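Local atomic coordinates of FKBP-type peptidyl-prolyl cis-trans isomerase FkpA (Escherichia coli, PDB entry 1Q6I), a protein that catalyses the cis-trans isomerization of peptidyl-proline bonds and so speeds protein folding in the bacterial periplasm, where it also acts as a folding chaperone. Residues 139-144 / 165-170; 145-150 / 215-220. All coordinates share one frame; numbering follows the deposited sequence.

Interaction 1. Residues 139-144 / 165-170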
loop_
_atom_site.group_PDB
_atom_site.type_symbol
_atom_site.label_atom_id
_atom_site.label_comp_id
_atom_site.label_asym_id
_atom_site.label_seq_id
_atom_site.Cartn_x
_atom_site.Cartn_y
_atom_site.Cartn_z
ATOM N N SER A 139 18.159 -31.435 -25.013
ATOM C CA SER A 139 17.207 -30.663 -25.776
ATOM C C SER A 139 15.789 -31.305 -25.820
ATOM O O SER A 139 14.886 -30.708 -26.386
ATOM C CB SER A 139 17.725 -30.516 -27.192
ATOM O OG SER A 139 17.803 -31.802 -27.802
ATOM N N ASP A 140 15.565 -32.485 -25.237
ATOM C CA ASP A 140 14.245 -33.137 -25.384
ATOM C C ASP A 140 13.098 -32.495 -24.596
ATOM O O ASP A 140 13.287 -31.804 -23.582
ATOM C CB ASP A 140 14.242 -34.620 -24.921
ATOM C CG ASP A 140 15.073 -35.570 -25.800
ATOM O OD1 ASP A 140 15.472 -35.213 -26.938
ATOM O OD2 ASP A 140 15.365 -36.727 -25.381
ATOM N N THR A 141 11.890 -32.814 -25.034
ATOM C CA THR A 141 10.688 -32.491 -24.278
ATOM C C THR A 141 10.150 -33.757 -23.594
ATOM O O THR A 141 10.085 -34.828 -24.199
ATOM C CB THR A 141 9.633 -31.961 -25.219
ATOM O OG1 THR A 141 10.033 -30.667 -25.680
ATOM C CG2 THR A 141 8.260 -31.762 -24.486
ATOM N N VAL A 142 9.731 -33.614 -22.347
ATOM C CA VAL A 142 9.191 -34.714 -21.586
ATOM C C VAL A 142 7.803 -34.343 -21.113
ATOM O O VAL A 142 7.510 -33.157 -20.851
ATOM C CB VAL A 142 10.045 -35.091 -20.352
ATOM C CG1 VAL A 142 11.438 -35.619 -20.776
ATOM C CG2 VAL A 142 10.170 -33.934 -19.371
ATOM N N VAL A 143 6.961 -35.375 -21.034
ATOM C CA VAL A 143 5.607 -35.280 -20.504
ATOM C C VAL A 143 5.551 -36.198 -19.261
ATOM O O VAL A 143 5.864 -37.395 -19.372
ATOM C CB VAL A 143 4.555 -35.767 -21.537
ATOM C CG1 VAL A 143 3.148 -35.583 -20.995
ATOM C CG2 VAL A 143 4.708 -35.090 -22.889
ATOM N N VAL A 144 5.133 -35.662 -18.106
ATOM C CA VAL A 144 5.104 -36.412 -16.853
ATOM C C VAL A 144 3.906 -36.172 -15.969
ATOM O O VAL A 144 3.295 -35.103 -16.020
ATOM C CB VAL A 144 6.301 -35.974 -15.956
ATOM C CG1 VAL A 144 7.620 -36.207 -16.659
ATOM C CG2 VAL A 144 6.198 -34.471 -15.563
ATOM N N PRO A 165 -1.209 -34.371 -17.613
ATOM C CA PRO A 165 0.228 -34.405 -17.390
ATOM C C PRO A 165 0.825 -33.046 -17.732
ATOM O O PRO A 165 0.154 -32.212 -18.281
ATOM C CB PRO A 165 0.692 -35.453 -18.373
ATOM C CG PRO A 165 -0.323 -35.397 -19.470
ATOM C CD PRO A 165 -1.616 -35.215 -18.748
ATOM N N LEU A 166 2.072 -32.848 -17.368
ATOM C CA LEU A 166 2.786 -31.630 -17.633
ATOM C C LEU A 166 3.882 -31.899 -18.646
ATOM O O LEU A 166 4.594 -32.875 -18.567
ATOM C CB LEU A 166 3.444 -31.162 -16.342
ATOM C CG LEU A 166 4.388 -29.970 -16.479
ATOM C CD1 LEU A 166 3.548 -28.714 -16.543
ATOM C CD2 LEU A 166 5.378 -29.930 -15.300
ATOM N N SER A 167 4.066 -30.953 -19.529
ATOM C CA SER A 167 5.042 -31.018 -20.577
ATOM C C SER A 167 6.073 -29.967 -20.270
ATOM O O SER A 167 5.687 -28.892 -19.876
ATOM C CB SER A 167 4.360 -30.554 -21.879
ATOM O OG SER A 167 4.571 -31.410 -22.958
ATOM N N PHE A 168 7.358 -30.237 -20.488
ATOM C CA PHE A 168 8.372 -29.201 -20.429
ATOM C C PHE A 168 9.693 -29.650 -21.072
ATOM O O PHE A 168 9.949 -30.854 -21.278
ATOM C CB PHE A 168 8.627 -28.815 -18.980
ATOM C CG PHE A 168 9.048 -29.957 -18.133
ATOM C CD1 PHE A 168 10.334 -30.440 -18.207
ATOM C CD2 PHE A 168 8.151 -30.550 -17.257
ATOM C CE1 PHE A 168 10.724 -31.504 -17.418
ATOM C CE2 PHE A 168 8.528 -31.595 -16.483
ATOM C CZ PHE A 168 9.828 -32.090 -16.565
ATOM N N ARG A 169 10.557 -28.694 -21.345
ATOM C CA ARG A 169 11.887 -29.020 -21.830
ATOM C C ARG A 169 12.744 -29.509 -20.648
ATOM O O ARG A 169 12.735 -28.917 -19.554
ATOM C CB ARG A 169 12.522 -27.821 -22.562
ATOM C CG ARG A 169 11.763 -27.451 -23.866
ATOM C CD ARG A 169 12.453 -26.369 -24.699
ATOM N NE ARG A 169 12.609 -25.110 -23.973
ATOM C CZ ARG A 169 11.753 -24.101 -24.037
ATOM N NH1 ARG A 169 10.671 -24.192 -24.797
ATOM N NH2 ARG A 169 11.979 -22.993 -23.353
ATOM N N LEU A 170 13.400 -30.651 -20.845
ATOM C CA LEU A 170 14.209 -31.281 -19.804
ATOM C C LEU A 170 15.217 -30.325 -19.205
ATOM O O LEU A 170 15.444 -30.355 -18.015
ATOM C CB LEU A 170 14.980 -32.494 -20.361
ATOM C CG LEU A 170 15.824 -33.243 -19.311
ATOM C CD1 LEU A 170 14.913 -33.814 -18.265
ATOM C CD2 LEU A 170 16.668 -34.336 -19.972
#

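Interaction 2. Residues 145-150 / 215-220. With FK5 (8-deethyl-8-[but-3-enyl]-ascomycin), chain C.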
loop_
_atom_site.group_PDB
_atom_site.type_symbol
_atom_site.label_atom_id
_atom_site.label_comp_id
_atom_site.label_asym_id
_atom_site.label_seq_id
_atom_site.Cartn_x
_atom_site.Cartn_y
_atom_site.Cartn_z
ATOM N N ASN A 145 3.550 -37.168 -15.160
ATOM C CA ASN A 145 2.693 -36.904 -14.032
ATOM C C ASN A 145 3.636 -36.895 -12.823
ATOM O O ASN A 145 4.643 -37.589 -12.792
ATOM C CB ASN A 145 1.592 -37.933 -13.851
ATOM C CG ASN A 145 0.487 -37.787 -14.877
ATOM O OD1 ASN A 145 -0.142 -36.710 -15.027
ATOM N ND2 ASN A 145 0.230 -38.868 -15.583
ATOM N N TYR A 146 3.328 -36.089 -11.826
ATOM C CA TYR A 146 4.176 -36.067 -10.628
ATOM C C TYR A 146 3.430 -35.590 -9.391
ATOM O O TYR A 146 2.378 -34.973 -9.435
ATOM C CB TYR A 146 5.431 -35.205 -10.845
ATOM C CG TYR A 146 5.111 -33.757 -10.960
ATOM C CD1 TYR A 146 4.741 -33.235 -12.171
ATOM C CD2 TYR A 146 5.105 -32.912 -9.841
ATOM C CE1 TYR A 146 4.394 -31.927 -12.318
ATOM C CE2 TYR A 146 4.749 -31.573 -9.977
ATOM C CZ TYR A 146 4.389 -31.086 -11.236
ATOM O OH TYR A 146 3.993 -29.764 -11.462
ATOM N N LYS A 147 4.033 -35.866 -8.266
ATOM C CA LYS A 147 3.528 -35.448 -7.010
ATOM C C LYS A 147 4.760 -34.999 -6.308
ATOM O O LYS A 147 5.763 -35.732 -6.324
ATOM C CB LYS A 147 2.942 -36.651 -6.332
ATOM C CG LYS A 147 2.452 -36.424 -4.974
ATOM C CD LYS A 147 1.543 -37.591 -4.555
ATOM C CE LYS A 147 2.332 -38.728 -3.943
ATOM N NZ LYS A 147 1.463 -39.433 -2.956
ATOM N N GLY A 148 4.709 -33.801 -5.724
ATOM C CA GLY A 148 5.806 -33.276 -4.927
ATOM C C GLY A 148 5.409 -33.024 -3.463
ATOM O O GLY A 148 4.323 -32.506 -3.189
ATOM N N THR A 149 6.286 -33.436 -2.531
ATOM C CA THR A 149 6.070 -33.284 -1.107
ATOM C C THR A 149 7.352 -32.842 -0.413
ATOM O O THR A 149 8.462 -33.116 -0.878
ATOM C CB THR A 149 5.630 -34.596 -0.440
ATOM O OG1 THR A 149 6.669 -35.574 -0.557
ATOM C CG2 THR A 149 4.421 -35.244 -1.129
ATOM N N LEU A 150 7.187 -32.156 0.698
ATOM C CA LEU A 150 8.303 -31.736 1.494
ATOM C C LEU A 150 8.631 -32.973 2.288
ATOM O O LEU A 150 7.847 -33.923 2.315
ATOM C CB LEU A 150 7.915 -30.565 2.413
ATOM C CG LEU A 150 7.550 -29.244 1.713
ATOM C CD1 LEU A 150 7.037 -28.211 2.728
ATOM C CD2 LEU A 150 8.728 -28.669 0.926
ATOM N N VAL A 215 10.867 -34.176 -2.351
ATOM C CA VAL A 215 10.593 -35.549 -2.691
ATOM C C VAL A 215 9.594 -35.566 -3.864
ATOM O O VAL A 215 8.445 -35.141 -3.729
ATOM C CB VAL A 215 9.931 -36.263 -1.486
ATOM C CG1 VAL A 215 9.532 -37.717 -1.795
ATOM C CG2 VAL A 215 10.825 -36.224 -0.255
ATOM N N PHE A 216 9.999 -36.062 -5.021
ATOM C CA PHE A 216 9.056 -36.152 -6.125
ATOM C C PHE A 216 8.796 -37.608 -6.536
ATOM O O PHE A 216 9.748 -38.391 -6.724
ATOM C CB PHE A 216 9.634 -35.423 -7.322
ATOM C CG PHE A 216 9.561 -33.933 -7.227
ATOM C CD1 PHE A 216 8.409 -33.270 -7.565
ATOM C CD2 PHE A 216 10.653 -33.201 -6.844
ATOM C CE1 PHE A 216 8.338 -31.923 -7.493
ATOM C CE2 PHE A 216 10.583 -31.865 -6.769
ATOM C CZ PHE A 216 9.430 -31.215 -7.104
ATOM N N ASP A 217 7.533 -37.973 -6.675
ATOM C CA ASP A 217 7.175 -39.241 -7.336
ATOM C C ASP A 217 6.728 -38.935 -8.768
ATOM O O ASP A 217 5.686 -38.329 -8.958
ATOM C CB ASP A 217 6.048 -39.939 -6.614
ATOM C CG ASP A 217 6.406 -40.268 -5.214
ATOM O OD1 ASP A 217 7.459 -40.946 -5.021
ATOM O OD2 ASP A 217 5.713 -39.884 -4.245
ATOM N N VAL A 218 7.549 -39.357 -9.734
ATOM C CA VAL A 218 7.384 -39.075 -11.121
ATOM C C VAL A 218 7.064 -40.282 -12.004
ATOM O O VAL A 218 7.698 -41.348 -11.879
ATOM C CB VAL A 218 8.685 -38.498 -11.644
ATOM C CG1 VAL A 218 8.501 -37.904 -13.011
ATOM C CG2 VAL A 218 9.189 -37.451 -10.742
ATOM N N GLU A 219 6.112 -40.106 -12.919
ATOM C CA GLU A 219 5.889 -41.073 -13.986
ATOM C C GLU A 219 6.229 -40.395 -15.324
ATOM O O GLU A 219 5.708 -39.324 -15.622
ATOM C CB GLU A 219 4.453 -41.595 -14.001
ATOM C CG GLU A 219 4.055 -42.308 -12.729
ATOM C CD GLU A 219 2.649 -42.857 -12.748
ATOM O OE1 GLU A 219 1.810 -42.464 -13.639
ATOM O OE2 GLU A 219 2.385 -43.682 -11.829
ATOM N N LEU A 220 7.133 -41.005 -16.108
ATOM C CA LEU A 220 7.511 -40.477 -17.431
ATOM C C LEU A 220 6.692 -41.092 -18.561
ATOM O O LEU A 220 6.844 -42.284 -18.888
ATOM C CB LEU A 220 8.995 -40.689 -17.685
ATOM C CG LEU A 220 9.656 -40.303 -18.993
ATOM C CD1 LEU A 220 9.515 -38.817 -19.263
ATOM C CD2 LEU A 220 11.098 -40.687 -18.867
HETATM C C1 FK5 C . 10.363 -27.219 -12.009
HETATM C C2 FK5 C . 9.910 -28.362 -11.133
HETATM C C3 FK5 C . 10.147 -29.829 -11.411
HETATM C C4 FK5 C . 9.245 -30.131 -12.577
HETATM C C5 FK5 C . 7.769 -29.982 -12.179
HETATM C C6 FK5 C . 7.460 -28.652 -11.478
HETATM C C8 FK5 C . 8.399 -27.906 -9.332
HETATM C C9 FK5 C . 7.150 -27.812 -8.782
HETATM C C10 FK5 C . 6.461 -26.479 -8.673
HETATM C C11 FK5 C . 7.300 -25.324 -8.109
HETATM C C12 FK5 C . 6.586 -23.976 -8.279
HETATM C C13 FK5 C . 6.022 -23.808 -9.680
HETATM C C14 FK5 C . 5.214 -25.025 -10.063
HETATM C C15 FK5 C . 4.631 -24.947 -11.475
HETATM C C16 FK5 C . 3.195 -24.470 -11.485
HETATM C C17 FK5 C . 2.969 -23.042 -11.967
HETATM C C18 FK5 C . 4.176 -22.426 -12.697
HETATM C C19 FK5 C . 4.076 -22.442 -14.219
HETATM C C20 FK5 C . 4.827 -21.431 -14.974
HETATM C C21 FK5 C . 5.550 -21.783 -16.241
HETATM C C22 FK5 C . 6.954 -22.289 -15.988
HETATM C C23 FK5 C . 7.199 -23.737 -15.676
HETATM C C24 FK5 C . 8.654 -23.987 -15.264
HETATM C C25 FK5 C . 8.584 -25.128 -14.271
HETATM C C26 FK5 C . 9.821 -25.486 -13.449
HETATM C C27 FK5 C . 10.343 -24.217 -12.932
HETATM C C28 FK5 C . 11.597 -23.768 -13.490
HETATM C C29 FK5 C . 12.340 -22.622 -12.919
HETATM C C30 FK5 C . 13.492 -23.128 -12.063
HETATM C C31 FK5 C . 14.395 -21.974 -11.621
HETATM C C32 FK5 C . 14.857 -21.254 -12.860
HETATM C C33 FK5 C . 13.676 -20.684 -13.621
HETATM C C34 FK5 C . 12.844 -21.842 -14.114
HETATM C C35 FK5 C . 7.646 -25.525 -6.651
HETATM C C36 FK5 C . 2.535 -22.244 -10.741
HETATM C C37 FK5 C . 3.271 -23.456 -14.977
HETATM C C38 FK5 C . 5.522 -20.546 -17.137
HETATM C C39 FK5 C . 4.873 -20.899 -18.459
HETATM C C40 FK5 C . 3.899 -19.980 -19.062
HETATM C C41 FK5 C . 8.243 -26.345 -15.095
HETATM C C42 FK5 C . 9.580 -23.485 -11.872
HETATM C C43 FK5 C . 5.727 -21.446 -9.454
HETATM C C44 FK5 C . 3.840 -26.476 -13.133
HETATM C C45 FK5 C . 15.569 -22.270 -9.554
HETATM N N7 FK5 C . 8.579 -28.283 -10.575
HETATM O O1 FK5 C . 9.503 -26.384 -12.360
HETATM O O2 FK5 C . 11.672 -27.147 -12.502
HETATM O O3 FK5 C . 9.477 -27.566 -8.549
HETATM O O4 FK5 C . 6.481 -28.958 -8.343
HETATM O O5 FK5 C . 6.099 -26.126 -10.002
HETATM O O6 FK5 C . 5.346 -26.767 -7.789
HETATM O O7 FK5 C . 5.165 -22.699 -9.784
HETATM O O8 FK5 C . 4.653 -26.243 -12.008
HETATM O O9 FK5 C . 8.086 -21.479 -16.045
HETATM O O10 FK5 C . 9.445 -24.390 -16.350
HETATM O O11 FK5 C . 15.539 -22.454 -10.954
HETATM O O12 FK5 C . 15.749 -20.229 -12.538
HETATM O O HOH W 1 5.910 -37.050 -3.569
#

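Interaction 1. Residues 139-144 / 165-170
Asp140 opens the pairing with Leu170, whose backbone N reaches the carbonyl O of Asp140 at 3.0 Å in an almost straight bond (174°). The carboxylate of Asp140 turns to its own loop, where OD2 is hydrogen-bonded to Lys137 N. Thr141 then faces Arg169 in a non-hydrogen-bonded antiparallel pair. Its methyl CG2 comes within 4.0 Å of Ser167 OG, and the long arm of Arg169 leads off, away from the strand.

Val142 and Phe168 form a hydrogen-bonded pair, with Val142 N to Phe168 O at 3.0 Å and Phe168 N to Val142 O at 2.9 Å. With chi1 at 58°, Phe168 carries its CG between its own backbone N and carbonyl carbon, and the ring is folded back toward strand 141-144, where Val142 CG2 lies over one face. That overlap is modelled too tightly for its exact spacing to be trusted.

Val143 faces the other side of the sheet. Its CG1 stands anti to the backbone N (chi1 -177°), alongside Pro165, with CB of the proline 3.6 Å away, while CG2 packs against Ser167 OG at 3.7 Å. Val144 returns to the phenylalanine side: its N meets Leu166 O at 2.9 Å, its O receives Leu166 N, and its CG2 approaches Phe168 CE2 at 3.8 Å. Leu166 CG lies at the edge of the same ring, in its plane.

In this FKBP domain, strand 141-144 is flanked by strand 166-169 and strand 214-223. Backbone bonds tie Val143 to Leu221 and Asp222. Leu170 O is hydrogen-bonded to Thr178 OG1 of helix 175-180, while Leu166 touches the bound FK506-type macrolide.

Interaction 2. Residues 145-150 / 215-220
Tyr146 and Phe216 run side by side from neighbouring antiparallel strands, on the face of the sheet that meets the bound macrolide FK5. Tyr146 CB lies 3.7 Å from Asp217 O, and chi1 of 69° sets CG between the backbone N and carbonyl carbon. Farther out, CD2 comes to the edge of the Phe216 ring, 4.0 Å from CD1. CE2 approaches FK5 O4 at 3.5 Å, and CZ sits 3.7 Å from FK5 C5, which lies over one ring face toward its rim. At the tip, OH is hydrogen-bonded to Asp157 OD2 and Arg162 NH2. With an alanine here, Asp157 and Arg162 would probably lose their shared hydroxyl and a gap would open beneath the piperidine ring of FK5.

Phe216 presents its own edge to FK5 O4. Beside it, Gly148 CA is 3.7 Å from Phe216 CD1, and a CB there would collide with the ring. On the reverse face, water 1 bonds Asp217 OD2 at 2.9 Å and Lys147 O; Lys147 NZ, 4.5 Å from Asp217 OD2, is beyond salt-bridge distance.

Six backbone bonds join the strands. Strand 189-194 continues the sheet past strand 214-223, and Trp177 of helix 175-180, which forms the floor of the pocket in FKBPs, meets both rings edge-to-face.

In the fold
Strand 141-150 serves both contacts, pairing through its first half with strand 166-169 in interaction 1 and through its second with strand 214-223 in interaction 2. Both are partly buried, but interaction 1 lies farther from the chain's centre and has exposed residues on its Ser167 and Arg169 side. Interaction 1 buries aliphatic groups around a single phenylalanine; interaction 2 buries two aromatic rings against the ligand, with charged groups and a water on its other face. The two join where Leu166 CD2 packs on Tyr146 CE1 at 3.7 Å, giving a continuous border to the FK5 site, and where Val142 CB meets Leu220 CD1 in the interior.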